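Long-range contacts in phiAB6 tailspike (Unidentified phage, PDB 5JS4), which serves the phage as a trimeric beta-helical tailspike that fragments the exopolysaccharide of Acinetobacter baumannii, probably by binding and cleaving its chains: residues D198-T203 and T216-V221; A265-A270 and V290-K295; G241-V246 and N275-A280. All blocks are in the same frame, centred on the assembly; numbering follows the deposited sequence.

Contact 1 (D198-T203 and T216-V221)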
ATOM      1  N   ASP A 198      39.025  14.941  53.070  1.00 17.25           N
ATOM      2  CA  ASP A 198      38.355  15.821  52.115  1.00 16.59           C
ATOM      3  C   ASP A 198      38.327  17.249  52.655  1.00 15.37           C
ATOM      4  O   ASP A 198      38.077  17.465  53.841  1.00 15.65           O
ATOM      5  CB  ASP A 198      36.925  15.342  51.849  1.00 18.08           C
ATOM      6  CG  ASP A 198      36.869  13.966  51.198  1.00 20.80           C
ATOM      7  OD1 ASP A 198      37.930  13.418  50.824  1.00 23.16           O
ATOM      8  OD2 ASP A 198      35.748  13.432  51.056  1.00 24.46           O
ATOM      9  N   ILE A 199      38.588  18.221  51.786  1.00 14.09           N
ATOM     10  CA  ILE A 199      38.626  19.619  52.206  1.00 14.27           C
ATOM     11  C   ILE A 199      37.225  20.225  52.275  1.00 13.89           C
ATOM     12  O   ILE A 199      36.393  20.013  51.390  1.00 14.19           O
ATOM     13  CB  ILE A 199      39.529  20.472  51.287  1.00 14.91           C
ATOM     14  CG1 ILE A 199      40.994  20.081  51.506  1.00 15.46           C
ATOM     15  CG2 ILE A 199      39.341  21.959  51.568  1.00 15.10           C
ATOM     16  CD1 ILE A 199      41.975  20.793  50.596  1.00 16.35           C
ATOM     17  N   VAL A 200      36.979  20.978  53.342  1.00 13.12           N
ATOM     18  CA  VAL A 200      35.755  21.757  53.477  1.00 13.84           C
ATOM     19  C   VAL A 200      36.104  23.233  53.614  1.00 13.59           C
ATOM     20  O   VAL A 200      37.170  23.590  54.118  1.00 13.46           O
ATOM     21  CB  VAL A 200      34.875  21.295  54.663  1.00 14.44           C
ATOM     22  CG1 VAL A 200      34.254  19.938  54.362  1.00 14.91           C
ATOM     23  CG2 VAL A 200      35.658  21.255  55.971  1.00 14.68           C
ATOM     24  N   ARG A 201      35.184  24.071  53.153  1.00 13.99           N
ATOM     25  CA  ARG A 201      35.341  25.514  53.128  1.00 14.49           C
ATOM     26  C   ARG A 201      34.224  26.119  53.967  1.00 14.41           C
ATOM     27  O   ARG A 201      33.063  25.761  53.793  1.00 15.01           O
ATOM     28  CB  ARG A 201      35.237  25.983  51.679  1.00 15.63           C
ATOM     29  CG  ARG A 201      35.042  27.470  51.453  1.00 17.36           C
ATOM     30  CD  ARG A 201      34.876  27.709  49.964  1.00 19.99           C
ATOM     31  NE  ARG A 201      34.568  29.092  49.634  1.00 22.47           N
ATOM     32  CZ  ARG A 201      34.557  29.587  48.397  1.00 23.85           C
ATOM     33  NH1 ARG A 201      34.836  28.811  47.353  1.00 23.96           N
ATOM     34  NH2 ARG A 201      34.261  30.866  48.201  1.00 24.92           N
ATOM     35  N   SER A 202      34.571  27.028  54.872  1.00 13.81           N
ATOM     36  CA  SER A 202      33.561  27.703  55.680  1.00 14.45           C
ATOM     37  C   SER A 202      32.806  28.728  54.843  1.00 14.94           C
ATOM     38  O   SER A 202      33.415  29.531  54.135  1.00 14.77           O
ATOM     39  CB  SER A 202      34.188  28.400  56.880  1.00 14.52           C
ATOM     40  OG  SER A 202      33.182  29.046  57.645  1.00 16.03           O
ATOM     41  N   THR A 203      31.480  28.694  54.938  1.00 16.41           N
ATOM     42  CA  THR A 203      30.623  29.631  54.215  1.00 17.63           C
ATOM     43  C   THR A 203      30.071  30.721  55.136  1.00 18.67           C
ATOM     44  O   THR A 203      29.296  31.574  54.694  1.00 20.64           O
ATOM     45  CB  THR A 203      29.453  28.895  53.536  1.00 18.47           C
ATOM     46  OG1 THR A 203      28.655  28.227  54.522  1.00 19.90           O
ATOM     47  CG2 THR A 203      29.974  27.872  52.532  1.00 18.34           C
ATOM     48  N   THR A 216      26.600  22.239  58.612  1.00 23.80           N
ATOM     49  CA  THR A 216      26.055  23.592  58.584  1.00 24.58           C
ATOM     50  C   THR A 216      27.213  24.588  58.632  1.00 22.44           C
ATOM     51  O   THR A 216      28.079  24.503  59.507  1.00 24.69           O
ATOM     52  CB  THR A 216      25.110  23.861  59.771  1.00 26.36           C
ATOM     53  OG1 THR A 216      24.165  22.791  59.890  1.00 31.16           O
ATOM     54  CG2 THR A 216      24.357  25.175  59.575  1.00 27.63           C
ATOM     55  N   GLY A 217      27.231  25.511  57.677  1.00 20.45           N
ATOM     56  CA  GLY A 217      28.276  26.525  57.591  1.00 18.61           C
ATOM     57  C   GLY A 217      29.522  26.078  56.842  1.00 17.54           C
ATOM     58  O   GLY A 217      30.498  26.823  56.788  1.00 16.95           O
ATOM     59  N   TRP A 218      29.486  24.875  56.266  1.00 16.98           N
ATOM     60  CA  TRP A 218      30.604  24.325  55.493  1.00 16.41           C
ATOM     61  C   TRP A 218      30.124  23.762  54.160  1.00 16.80           C
ATOM     62  O   TRP A 218      28.969  23.366  54.026  1.00 18.67           O
ATOM     63  CB  TRP A 218      31.282  23.189  56.257  1.00 16.59           C
ATOM     64  CG  TRP A 218      31.863  23.553  57.584  1.00 15.92           C
ATOM     65  CD1 TRP A 218      31.258  23.439  58.803  1.00 15.92           C
ATOM     66  CD2 TRP A 218      33.180  24.056  57.838  1.00 15.10           C
ATOM     67  NE1 TRP A 218      32.112  23.847  59.796  1.00 15.60           N
ATOM     68  CE2 TRP A 218      33.299  24.231  59.233  1.00 14.71           C
ATOM     69  CE3 TRP A 218      34.272  24.378  57.022  1.00 14.94           C
ATOM     70  CZ2 TRP A 218      34.464  24.720  59.830  1.00 15.27           C
ATOM     71  CZ3 TRP A 218      35.428  24.861  57.614  1.00 14.73           C
ATOM     72  CH2 TRP A 218      35.515  25.027  59.007  1.00 14.74           C
ATOM     73  N   VAL A 219      31.025  23.712  53.182  1.00 16.73           N
ATOM     74  CA  VAL A 219      30.778  22.993  51.929  1.00 16.53           C
ATOM     75  C   VAL A 219      32.008  22.172  51.554  1.00 16.37           C
ATOM     76  O   VAL A 219      33.137  22.575  51.837  1.00 15.86           O
ATOM     77  CB  VAL A 219      30.418  23.937  50.757  1.00 17.14           C
ATOM     78  CG1 VAL A 219      29.077  24.614  50.999  1.00 17.45           C
ATOM     79  CG2 VAL A 219      31.508  24.975  50.519  1.00 17.58           C
ATOM     80  N   LYS A 220      31.782  21.019  50.926  1.00 17.30           N
ATOM     81  CA  LYS A 220      32.872  20.188  50.412  1.00 17.39           C
ATOM     82  C   LYS A 220      33.344  20.754  49.078  1.00 16.73           C
ATOM     83  O   LYS A 220      32.555  20.880  48.142  1.00 17.05           O
ATOM     84  CB  LYS A 220      32.413  18.742  50.228  1.00 19.07           C
ATOM     85  CG  LYS A 220      32.128  18.011  51.532  1.00 21.09           C
ATOM     86  CD  LYS A 220      31.812  16.536  51.307  1.00 23.95           C
ATOM     87  CE  LYS A 220      33.061  15.659  51.319  1.00 27.01           C
ATOM     88  NZ  LYS A 220      33.950  15.849  50.136  1.00 27.68           N
ATOM     89  N   VAL A 221      34.630  21.081  48.989  1.00 16.13           N
ATOM     90  CA  VAL A 221      35.158  21.758  47.799  1.00 16.47           C
ATOM     91  C   VAL A 221      35.297  20.831  46.587  1.00 16.77           C
ATOM     92  O   VAL A 221      35.350  21.305  45.454  1.00 18.00           O
ATOM     93  CB  VAL A 221      36.505  22.468  48.074  1.00 16.65           C
ATOM     94  CG1 VAL A 221      36.356  23.464  49.218  1.00 16.69           C
ATOM     95  CG2 VAL A 221      37.621  21.466  48.354  1.00 16.71           C
TER
HETATM   96  O   HOH W   1      35.941  18.145  49.363  1.00 17.16           O
HETATM   97  O   HOH W   2      27.314  25.888  53.883  1.00 30.71           O
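Strands 199-202 and 218-220 run antiparallel, their axes 4.5 Å apart at closest approach and their directions 146° apart. Arg201 and Val219 form the hydrogen-bonded pair, Arg201 N to Val219 O at 2.9 Å and Val219 N to Arg201 O at 3.0 Å; Val200 with Lys220 and Ser202 with Trp218 are the non-hydrogen-bonded pairs. The ladder continues through Val221 N to Ile199 O and Thr203 N to Gly217 O. Gly217 has phi at 86°, where a CB would be jammed against the carbonyl oxygen of Thr216, so glycine fits. Both strands belong to a three-stranded antiparallel sheet, with 199-202 in the middle and 191-193 beyond it. On one face Trp218 swings its ring across the neighbouring strand: Ser202 CB sits over the six-membered ring, 4.2 Å from its centroid, in a CH-pi contact, and Val200 CG2 reaches Trp218 CE3 at 3.6 Å. On the other face, Thr203 and Val219 meet through methyls. The Lys220 chain, bent at chi3 (89°) and chi4, brings NZ 3.1 Å from Asp198 OD2, a salt bridge made from above the carboxylate plane. Asp198 OD1 pairs with Arg201 of the second subunit, tying this sheet into the trimer.

Contact 2 (A265-A270 and V290-K295)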
ATOM      1  N   ALA A 265      16.380   1.910  41.532  1.00 15.22           N
ATOM      2  CA  ALA A 265      16.679   3.207  42.137  1.00 15.74           C
ATOM      3  C   ALA A 265      16.475   4.338  41.133  1.00 15.63           C
ATOM      4  O   ALA A 265      15.928   5.389  41.469  1.00 15.87           O
ATOM      5  CB  ALA A 265      18.100   3.225  42.676  1.00 16.09           C
ATOM      6  N   TYR A 266      16.908   4.111  39.896  1.00 15.70           N
ATOM      7  CA  TYR A 266      16.687   5.073  38.821  1.00 14.74           C
ATOM      8  C   TYR A 266      15.197   5.379  38.660  1.00 14.70           C
ATOM      9  O   TYR A 266      14.795   6.542  38.592  1.00 14.63           O
ATOM     10  CB  TYR A 266      17.246   4.533  37.502  1.00 14.21           C
ATOM     11  CG  TYR A 266      17.075   5.480  36.339  1.00 14.30           C
ATOM     12  CD1 TYR A 266      15.833   5.663  35.739  1.00 13.84           C
ATOM     13  CD2 TYR A 266      18.156   6.199  35.840  1.00 14.58           C
ATOM     14  CE1 TYR A 266      15.671   6.540  34.687  1.00 13.99           C
ATOM     15  CE2 TYR A 266      18.005   7.069  34.778  1.00 14.33           C
ATOM     16  CZ  TYR A 266      16.758   7.235  34.208  1.00 13.79           C
ATOM     17  OH  TYR A 266      16.598   8.095  33.154  1.00 13.66           O
ATOM     18  N   CYS A 267      14.388   4.327  38.591  1.00 14.87           N
ATOM     19  CA  CYS A 267      12.949   4.473  38.368  1.00 16.18           C
ATOM     20  C   CYS A 267      12.216   5.066  39.572  1.00 16.10           C
ATOM     21  O   CYS A 267      11.151   5.659  39.413  1.00 16.29           O
ATOM     22  CB  CYS A 267      12.332   3.131  37.979  1.00 15.88           C
ATOM     23  SG  CYS A 267      12.970   2.486  36.416  1.00 17.07           S
ATOM     24  N   ASP A 268      12.788   4.902  40.764  1.00 17.02           N
ATOM     25  CA  ASP A 268      12.212   5.454  41.994  1.00 17.75           C
ATOM     26  C   ASP A 268      12.679   6.884  42.280  1.00 17.05           C
ATOM     27  O   ASP A 268      12.126   7.553  43.155  1.00 18.93           O
ATOM     28  CB  ASP A 268      12.570   4.567  43.190  1.00 18.70           C
ATOM     29  CG  ASP A 268      11.954   3.181  43.109  1.00 19.86           C
ATOM     30  OD1 ASP A 268      11.099   2.932  42.233  1.00 21.25           O
ATOM     31  OD2 ASP A 268      12.332   2.334  43.940  1.00 22.94           O
ATOM     32  N   SER A 269      13.688   7.351  41.545  1.00 17.59           N
ATOM     33  CA  SER A 269      14.305   8.652  41.804  1.00 16.97           C
ATOM     34  C   SER A 269      13.435   9.826  41.372  1.00 17.58           C
ATOM     35  O   SER A 269      12.761   9.766  40.346  1.00 18.72           O
ATOM     36  CB  SER A 269      15.656   8.751  41.085  1.00 17.22           C
ATOM     37  OG  SER A 269      16.193  10.059  41.191  1.00 17.39           O
ATOM     38  N   ALA A 270      13.495  10.904  42.150  1.00 18.32           N
ATOM     39  CA  ALA A 270      12.829  12.167  41.822  1.00 19.02           C
ATOM     40  C   ALA A 270      13.536  12.949  40.714  1.00 18.11           C
ATOM     41  O   ALA A 270      12.995  13.929  40.207  1.00 19.55           O
ATOM     42  CB  ALA A 270      12.747  13.035  43.066  1.00 20.91           C
ATOM     43  N   VAL A 290      12.453  -5.610  37.376  1.00 16.72           N
ATOM     44  CA  VAL A 290      12.494  -4.163  37.531  1.00 16.28           C
ATOM     45  C   VAL A 290      11.106  -3.610  37.230  1.00 15.36           C
ATOM     46  O   VAL A 290      10.509  -3.942  36.209  1.00 15.12           O
ATOM     47  CB  VAL A 290      13.530  -3.526  36.584  1.00 16.75           C
ATOM     48  CG1 VAL A 290      13.443  -2.005  36.613  1.00 17.03           C
ATOM     49  CG2 VAL A 290      14.932  -3.993  36.952  1.00 17.70           C
ATOM     50  N   ASP A 291      10.597  -2.785  38.138  1.00 16.10           N
ATOM     51  CA  ASP A 291       9.351  -2.062  37.930  1.00 16.26           C
ATOM     52  C   ASP A 291       9.712  -0.684  37.388  1.00 15.04           C
ATOM     53  O   ASP A 291      10.264   0.145  38.109  1.00 14.85           O
ATOM     54  CB  ASP A 291       8.580  -1.950  39.250  1.00 17.52           C
ATOM     55  CG  ASP A 291       7.192  -1.350  39.083  1.00 18.49           C
ATOM     56  OD1 ASP A 291       6.906  -0.735  38.033  1.00 18.38           O
ATOM     57  OD2 ASP A 291       6.374  -1.488  40.017  1.00 20.87           O
ATOM     58  N   LEU A 292       9.413  -0.449  36.112  1.00 14.47           N
ATOM     59  CA  LEU A 292       9.778   0.807  35.453  1.00 13.91           C
ATOM     60  C   LEU A 292       8.979   2.010  35.955  1.00 14.65           C
ATOM     61  O   LEU A 292       9.333   3.149  35.664  1.00 15.03           O
ATOM     62  CB  LEU A 292       9.641   0.680  33.929  1.00 13.37           C
ATOM     63  CG  LEU A 292      10.714  -0.178  33.249  1.00 13.86           C
ATOM     64  CD1 LEU A 292      10.305  -0.525  31.827  1.00 13.62           C
ATOM     65  CD2 LEU A 292      12.072   0.512  33.253  1.00 14.30           C
ATOM     66  N   LYS A 293       7.902   1.755  36.695  1.00 15.70           N
ATOM     67  CA  LYS A 293       7.092   2.817  37.294  1.00 16.77           C
ATOM     68  C   LYS A 293       6.603   3.814  36.242  1.00 16.39           C
ATOM     69  O   LYS A 293       6.549   5.016  36.497  1.00 18.23           O
ATOM     70  CB  LYS A 293       7.877   3.563  38.384  1.00 17.93           C
ATOM     71  CG  LYS A 293       8.463   2.689  39.479  1.00 19.37           C
ATOM     72  CD  LYS A 293       7.377   2.066  40.338  1.00 20.33           C
ATOM     73  CE  LYS A 293       7.957   1.407  41.581  1.00 21.34           C
ATOM     74  NZ  LYS A 293       8.348   2.396  42.628  1.00 22.10           N
ATOM     75  N   GLY A 294       6.262   3.314  35.056  1.00 14.83           N
ATOM     76  CA  GLY A 294       5.734   4.158  33.989  1.00 14.96           C
ATOM     77  C   GLY A 294       6.788   4.831  33.129  1.00 15.04           C
ATOM     78  O   GLY A 294       6.448   5.566  32.201  1.00 14.45           O
ATOM     79  N   LYS A 295       8.063   4.594  33.424  1.00 14.67           N
ATOM     80  CA  LYS A 295       9.127   5.122  32.581  1.00 14.76           C
ATOM     81  C   LYS A 295       9.303   4.237  31.360  1.00 13.97           C
ATOM     82  O   LYS A 295       9.176   3.019  31.436  1.00 14.41           O
ATOM     83  CB  LYS A 295      10.442   5.235  33.350  1.00 16.16           C
ATOM     84  CG  LYS A 295      10.356   6.227  34.494  1.00 17.13           C
ATOM     85  CD  LYS A 295      11.719   6.548  35.068  1.00 18.47           C
ATOM     86  CE  LYS A 295      11.596   7.347  36.350  1.00 17.20           C
ATOM     87  NZ  LYS A 295      11.066   8.727  36.142  1.00 16.63           N
TER
HETATM   88  O   HOH W   3      11.334  11.001  38.453  1.00 23.65           O
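Lys293 and Asp268 join the turn at 292-295 to the chain around Cys267 and Asp268. Lys293 leaves its backbone toward the helix, and its CB lies 4.0 Å from Cys267 O; CG lies 3.8 Å from Asp268 OD1. The chain then bends at chi2 (-67°) and again at chi4, so that CE comes to 3.6 Å from Asp268 OD1 and NZ makes a salt bridge with the same oxygen at 2.8 Å, from above the carboxylate plane. Gln264 also donates to this oxygen. Beside the ion pair, small Cys267 fits close to the turn backbone: SG lies 3.7 Å from Leu292 CA and touches its CD2 methyl. Lys295 reaches past Cys267, its CD at the edge of the Tyr266 ring and its CE 3.5 Å from Cys267 O, while its ammonium group is held by Gly273 O. Asp291 OD1 accepts from Lys293 N in an Asx turn. Gly294 takes the third position of the next turn at phi 86°, where a CB would strike the carbonyl oxygen of Lys293. Leu292 to Lys295 form this type I' turn, closed by Lys295 N to Leu292 O; it follows strand 290-291, at the edge of a parallel sheet of the beta-helix, with helix 260-268 packed beside it.

Contact 3 (G241-V246 and N275-A280)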
ATOM      1  N   GLY A 241      22.723  17.366  35.104  1.00 14.91           N
ATOM      2  CA  GLY A 241      21.299  17.128  34.896  1.00 14.62           C
ATOM      3  C   GLY A 241      20.908  16.984  33.433  1.00 14.48           C
ATOM      4  O   GLY A 241      19.744  16.737  33.131  1.00 15.04           O
ATOM      5  N   ASN A 242      21.868  17.133  32.517  1.00 14.87           N
ATOM      6  CA  ASN A 242      21.576  17.021  31.083  1.00 13.76           C
ATOM      7  C   ASN A 242      21.208  15.603  30.660  1.00 14.21           C
ATOM      8  O   ASN A 242      20.280  15.409  29.879  1.00 14.70           O
ATOM      9  CB  ASN A 242      22.763  17.502  30.234  1.00 13.84           C
ATOM     10  CG  ASN A 242      22.946  19.015  30.240  1.00 13.92           C
ATOM     11  OD1 ASN A 242      24.000  19.509  29.829  1.00 17.18           O
ATOM     12  ND2 ASN A 242      21.935  19.758  30.669  1.00 12.65           N
ATOM     13  N   LEU A 243      21.948  14.624  31.170  1.00 14.46           N
ATOM     14  CA  LEU A 243      21.708  13.217  30.867  1.00 14.50           C
ATOM     15  C   LEU A 243      21.979  12.388  32.114  1.00 14.65           C
ATOM     16  O   LEU A 243      23.079  12.436  32.665  1.00 15.91           O
ATOM     17  CB  LEU A 243      22.608  12.757  29.714  1.00 15.63           C
ATOM     18  CG  LEU A 243      22.615  11.263  29.363  1.00 16.63           C
ATOM     19  CD1 LEU A 243      21.253  10.795  28.879  1.00 16.27           C
ATOM     20  CD2 LEU A 243      23.678  10.982  28.315  1.00 17.71           C
ATOM     21  N   ILE A 244      20.965  11.645  32.552  1.00 13.95           N
ATOM     22  CA  ILE A 244      21.060  10.769  33.714  1.00 13.46           C
ATOM     23  C   ILE A 244      20.776   9.344  33.241  1.00 12.95           C
ATOM     24  O   ILE A 244      19.825   9.114  32.499  1.00 13.51           O
ATOM     25  CB  ILE A 244      20.049  11.177  34.810  1.00 13.87           C
ATOM     26  CG1 ILE A 244      20.251  12.644  35.201  1.00 14.19           C
ATOM     27  CG2 ILE A 244      20.195  10.292  36.039  1.00 14.41           C
ATOM     28  CD1 ILE A 244      19.085  13.252  35.948  1.00 14.35           C
ATOM     29  N   THR A 245      21.613   8.397  33.658  1.00 13.40           N
ATOM     30  CA  THR A 245      21.458   6.989  33.280  1.00 13.25           C
ATOM     31  C   THR A 245      21.482   6.109  34.523  1.00 13.00           C
ATOM     32  O   THR A 245      21.672   6.596  35.637  1.00 12.92           O
ATOM     33  CB  THR A 245      22.576   6.510  32.323  1.00 13.90           C
ATOM     34  OG1 THR A 245      23.769   6.237  33.066  1.00 15.00           O
ATOM     35  CG2 THR A 245      22.869   7.541  31.237  1.00 13.77           C
ATOM     36  N   VAL A 246      21.310   4.807  34.324  1.00 13.23           N
ATOM     37  CA  VAL A 246      21.417   3.852  35.426  1.00 13.41           C
ATOM     38  C   VAL A 246      22.803   3.875  36.086  1.00 14.03           C
ATOM     39  O   VAL A 246      22.932   3.522  37.256  1.00 14.39           O
ATOM     40  CB  VAL A 246      21.046   2.411  34.999  1.00 13.84           C
ATOM     41  CG1 VAL A 246      19.569   2.336  34.628  1.00 14.04           C
ATOM     42  CG2 VAL A 246      21.927   1.913  33.857  1.00 14.24           C
ATOM     43  N   ASN A 275      12.073   8.512  30.598  1.00 13.00           N
ATOM     44  CA  ASN A 275      12.650   7.224  30.232  1.00 12.84           C
ATOM     45  C   ASN A 275      13.837   6.844  31.094  1.00 12.63           C
ATOM     46  O   ASN A 275      14.498   7.711  31.674  1.00 13.27           O
ATOM     47  CB  ASN A 275      13.101   7.249  28.765  1.00 13.00           C
ATOM     48  CG  ASN A 275      11.982   7.616  27.803  1.00 13.28           C
ATOM     49  OD1 ASN A 275      12.184   8.382  26.857  1.00 15.92           O
ATOM     50  ND2 ASN A 275      10.801   7.076  28.039  1.00 12.65           N
ATOM     51  N   LEU A 276      14.076   5.535  31.183  1.00 12.08           N
ATOM     52  CA  LEU A 276      15.313   4.990  31.724  1.00 12.44           C
ATOM     53  C   LEU A 276      16.339   4.906  30.600  1.00 12.63           C
ATOM     54  O   LEU A 276      16.017   4.463  29.498  1.00 13.41           O
ATOM     55  CB  LEU A 276      15.071   3.610  32.344  1.00 12.87           C
ATOM     56  CG  LEU A 276      16.287   2.915  32.981  1.00 13.04           C
ATOM     57  CD1 LEU A 276      15.888   2.088  34.195  1.00 13.48           C
ATOM     58  CD2 LEU A 276      17.031   2.036  31.983  1.00 13.22           C
ATOM     59  N   TYR A 277      17.563   5.343  30.891  1.00 12.99           N
ATOM     60  CA  TYR A 277      18.667   5.325  29.931  1.00 13.29           C
ATOM     61  C   TYR A 277      19.815   4.467  30.431  1.00 13.19           C
ATOM     62  O   TYR A 277      20.104   4.427  31.629  1.00 13.39           O
ATOM     63  CB  TYR A 277      19.172   6.748  29.667  1.00 13.53           C
ATOM     64  CG  TYR A 277      18.125   7.612  29.020  1.00 14.01           C
ATOM     65  CD1 TYR A 277      17.228   8.336  29.793  1.00 14.66           C
ATOM     66  CD2 TYR A 277      18.003   7.676  27.636  1.00 14.94           C
ATOM     67  CE1 TYR A 277      16.251   9.117  29.211  1.00 15.74           C
ATOM     68  CE2 TYR A 277      17.026   8.451  27.041  1.00 16.34           C
ATOM     69  CZ  TYR A 277      16.152   9.169  27.834  1.00 16.20           C
ATOM     70  OH  TYR A 277      15.171   9.939  27.250  1.00 18.05           O
ATOM     71  N   LEU A 278      20.467   3.779  29.501  1.00 13.99           N
ATOM     72  CA  LEU A 278      21.703   3.070  29.795  1.00 14.59           C
ATOM     73  C   LEU A 278      22.894   3.991  29.567  1.00 15.13           C
ATOM     74  O   LEU A 278      22.796   4.976  28.833  1.00 16.38           O
ATOM     75  CB  LEU A 278      21.833   1.836  28.909  1.00 15.13           C
ATOM     76  CG  LEU A 278      20.683   0.831  28.962  1.00 15.05           C
ATOM     77  CD1 LEU A 278      20.994  -0.341  28.046  1.00 15.13           C
ATOM     78  CD2 LEU A 278      20.415   0.346  30.383  1.00 15.13           C
ATOM     79  N   GLY A 279      24.012   3.669  30.209  1.00 15.15           N
ATOM     80  CA  GLY A 279      25.274   4.370  29.976  1.00 14.80           C
ATOM     81  C   GLY A 279      25.855   4.033  28.616  1.00 14.19           C
ATOM     82  O   GLY A 279      25.321   3.186  27.901  1.00 14.63           O
ATOM     83  N   ALA A 280      26.960   4.685  28.262  1.00 14.20           N
ATOM     84  CA  ALA A 280      27.522   4.576  26.914  1.00 15.00           C
ATOM     85  C   ALA A 280      27.891   3.144  26.548  1.00 15.45           C
ATOM     86  O   ALA A 280      27.541   2.663  25.470  1.00 15.29           O
ATOM     87  CB  ALA A 280      28.735   5.479  26.772  1.00 15.40           C
TER
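Val246 and Leu276 cross at about a right angle, the CG1 methyl of Val246 lying 3.7 Å from Leu276 CD2. Its other methyl lies beside Leu278, the two side chains pointing the same way with 4.1 Å between Val246 CG2 and Leu278 CD2. Branching at CB thus lets one valine touch two leucines, one with each methyl, and Phe263 of helix 260-268 packs on both Val246 and Leu278. Thr245 points its side chain toward the segment 275-280: CB comes within 3.3 Å of Tyr277 O and CG2 within 3.5 Å of Leu278 O. With OG1 set between its own N and carbonyl carbon (chi1 79°), the methyl is turned to the backbone of Tyr277 and Leu278, while the hydroxyl is bonded to Asp247 N and to Asn242 of the second subunit. Tyr277 turns its ring outward, leaving CB 3.7 Å from Ile244 O; Leu243 CD1 approaches the ring obliquely. The touching parts run 93° apart, joined by a single backbone hydrogen bond, Val246 N to Tyr277 O at 3.0 Å, the donor lying nearly in line with the C=O bond. One backbone hydrogen bond therefore fixes the crossing point; the remainder is mostly van der Waals packing of methyls against leucines and carbonyl groups.

Along the chain contact 1 closes before the others open, whereas contacts 2 and 3 interleave, their segments coming in the order 241-246, 265-270, 275-280, 290-295. The centre of contact 1 lies 33 Å from that of contact 2 and 29 Å from that of contact 3, with no touching atoms. Contacts 2 and 3 have centres 12 Å apart and meet through Tyr266, whose OH is 2.6 Å from Asn275 O, a probable hydrogen bond; helix 260-268 and strand 275-277 thus join them. Contact 1 belongs to a small separate sheet, while the other two lie at the start of the parallel beta-helix. All three also reach neighbouring subunits, consistent with a tightly associated trimer.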